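PDB 5GKM: AT5g51070/K3K7_27 from Arabidopsis thaliana, which probably works as an ATP-dependent chaperone of the Clp family, the fragment here being its N-terminal Clp repeat domain. Local coordinates for residues T35-L39 with S134-L139. Coordinates in Å, arbitrary orientation, origin at the centre of the assembly. Numbering follows the deposited sequence.
Sequences TQHLL and SAGRVL
Residues 35-39 form the first turn of helix 35-45, and residues 134-139 begin helix 134-142. This is a helix-helix contact in the all-helical Clp N-terminal domain. It joins the first of the two Clp repeats to the second. Both segments are regular alpha-helix, with phi/psi near -60 to -70/-30 to -45. L39 N is hydrogen-bonded to T35 O at 3.0 Å, and L139 N to A135 O at 3.1 Å. The two short axes approach to 8.6 Å, and their N-to-C directions differ by 53°. The nearest CA atoms across the contact are those of Q36 and A135, 5.1 Å apart. The small side chain of A135 suits this close approach.

No hydrogen bond links the segments directly. The CA-to-CB bonds of T35 and S134 both point toward the other segment, and T35 OG1 lies 3.4 Å from S134 CB. D131, just before the second helix, bridges the segments: its OD2 is hydrogen-bonded to both T35 OG1 (chi1 p) and A135 N. S134 OG (chi1 m) is hydrogen-bonded to D132 OD1. Q36 folds back with chi1 p and chi2 m. Its OE1 is 3.4 Å from S134 CB, while its NE2 is hydrogen-bonded to Q79. Its CB packs 4.1 Å from V138 CG2. W70 of helix 59-71 borders Q36, S134 and V138, and L127 of helix 120-130 touches T35 and L39.

The apolar part of the interface centres on L39 (chi1 t, chi2 p). Its CD2 lies 4.5 Å from A135 CB, 4.4 Å from L139 CD2 and, closest, 3.7 Å from V138 CG1.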
loop_
_atom_site.group_PDB
_atom_site.type_symbol
_atom_site.label_atom_id
_atom_site.label_comp_id
_atom_site.label_asym_id
_atom_site.label_seq_id
_atom_site.Cartn_x
_atom_site.Cartn_y
_atom_site.Cartn_z
ATOM N N THR A 35 2.644 -6.384 1.440
ATOM C CA THR A 35 1.687 -5.348 1.738
ATOM C C THR A 35 2.238 -4.199 2.550
ATOM O O THR A 35 1.760 -3.136 2.457
ATOM C CB THR A 35 0.358 -5.872 2.299
ATOM O OG1 THR A 35 0.591 -6.700 3.415
ATOM C CG2 THR A 35 -0.326 -6.618 1.243
ATOM N N GLN A 36 3.221 -4.480 3.384
ATOM C CA GLN A 36 3.871 -3.388 4.094
ATOM C C GLN A 36 4.605 -2.423 3.129
ATOM O O GLN A 36 4.755 -1.294 3.396
ATOM C CB GLN A 36 4.794 -3.879 5.221
ATOM C CG GLN A 36 6.066 -4.567 4.761
ATOM C CD GLN A 36 5.904 -6.046 4.517
ATOM O OE1 GLN A 36 4.833 -6.542 4.323
ATOM N NE2 GLN A 36 7.010 -6.738 4.557
ATOM N N HIS A 37 5.104 -2.965 2.040
ATOM C CA HIS A 37 5.705 -2.156 1.023
ATOM C C HIS A 37 4.722 -1.299 0.272
ATOM O O HIS A 37 4.998 -0.210 -0.099
ATOM C CB HIS A 37 6.578 -2.978 0.091
ATOM C CG HIS A 37 7.468 -3.931 0.816
ATOM N ND1 HIS A 37 7.463 -5.256 0.596
ATOM C CD2 HIS A 37 8.401 -3.703 1.806
ATOM C CE1 HIS A 37 8.340 -5.833 1.408
ATOM N NE2 HIS A 37 8.924 -4.878 2.141
ATOM N N LEU A 38 3.568 -1.881 0.023
ATOM C CA LEU A 38 2.487 -1.125 -0.572
ATOM C C LEU A 38 2.081 0.045 0.355
ATOM O O LEU A 38 1.804 1.096 -0.088
ATOM C CB LEU A 38 1.297 -2.042 -0.830
ATOM C CG LEU A 38 0.113 -1.338 -1.465
ATOM C CD1 LEU A 38 0.458 -0.664 -2.795
ATOM C CD2 LEU A 38 -1.033 -2.309 -1.627
ATOM N N LEU A 39 2.100 -0.225 1.635
ATOM C CA LEU A 39 1.786 0.826 2.574
ATOM C C LEU A 39 2.793 1.951 2.438
ATOM O O LEU A 39 2.427 3.066 2.412
ATOM C CB LEU A 39 1.766 0.289 4.010
ATOM C CG LEU A 39 1.579 1.326 5.102
ATOM C CD1 LEU A 39 0.250 2.054 4.990
ATOM C CD2 LEU A 39 1.694 0.640 6.444
ATOM N N SER A 134 0.209 -7.538 7.795
ATOM C CA SER A 134 1.417 -6.744 7.705
ATOM C C SER A 134 1.193 -5.264 7.875
ATOM O O SER A 134 1.893 -4.664 8.595
ATOM C CB SER A 134 2.157 -7.029 6.400
ATOM O OG SER A 134 2.421 -8.392 6.307
ATOM N N ALA A 135 0.186 -4.719 7.246
ATOM C CA ALA A 135 -0.037 -3.278 7.395
ATOM C C ALA A 135 -0.324 -2.862 8.820
ATOM O O ALA A 135 0.153 -1.880 9.274
ATOM C CB ALA A 135 -1.162 -2.803 6.476
ATOM N N GLY A 136 -1.111 -3.672 9.480
ATOM C CA GLY A 136 -1.429 -3.449 10.849
ATOM C C GLY A 136 -0.230 -3.432 11.740
ATOM O O GLY A 136 -0.222 -2.672 12.648
ATOM N N ARG A 137 0.738 -4.274 11.480
ATOM C CA ARG A 137 1.901 -4.267 12.334
ATOM C C ARG A 137 2.644 -2.953 12.274
ATOM O O ARG A 137 3.111 -2.477 13.250
ATOM C CB ARG A 137 2.832 -5.391 11.965
ATOM C CG ARG A 137 2.215 -6.763 12.094
ATOM C CD ARG A 137 3.121 -7.833 11.548
ATOM N NE ARG A 137 4.206 -8.109 12.443
ATOM C CZ ARG A 137 5.190 -8.953 12.170
ATOM N NH1 ARG A 137 5.204 -9.601 11.027
ATOM N NH2 ARG A 137 6.159 -9.172 13.036
ATOM N N VAL A 138 2.787 -2.412 11.082
ATOM C CA VAL A 138 3.406 -1.137 10.926
ATOM C C VAL A 138 2.617 -0.008 11.595
ATOM O O VAL A 138 3.159 0.796 12.253
ATOM C CB VAL A 138 3.543 -0.794 9.437
ATOM C CG1 VAL A 138 4.181 0.553 9.224
ATOM C CG2 VAL A 138 4.306 -1.862 8.720
ATOM N N LEU A 139 1.306 -0.007 11.388
ATOM C CA LEU A 139 0.496 1.017 11.978
ATOM C C LEU A 139 0.555 0.947 13.509
ATOM O O LEU A 139 0.593 1.935 14.157
ATOM C CB LEU A 139 -0.929 1.007 11.428
ATOM C CG LEU A 139 -1.029 1.318 9.941
ATOM C CD1 LEU A 139 -2.458 1.162 9.464
ATOM C CD2 LEU A 139 -0.605 2.727 9.609
#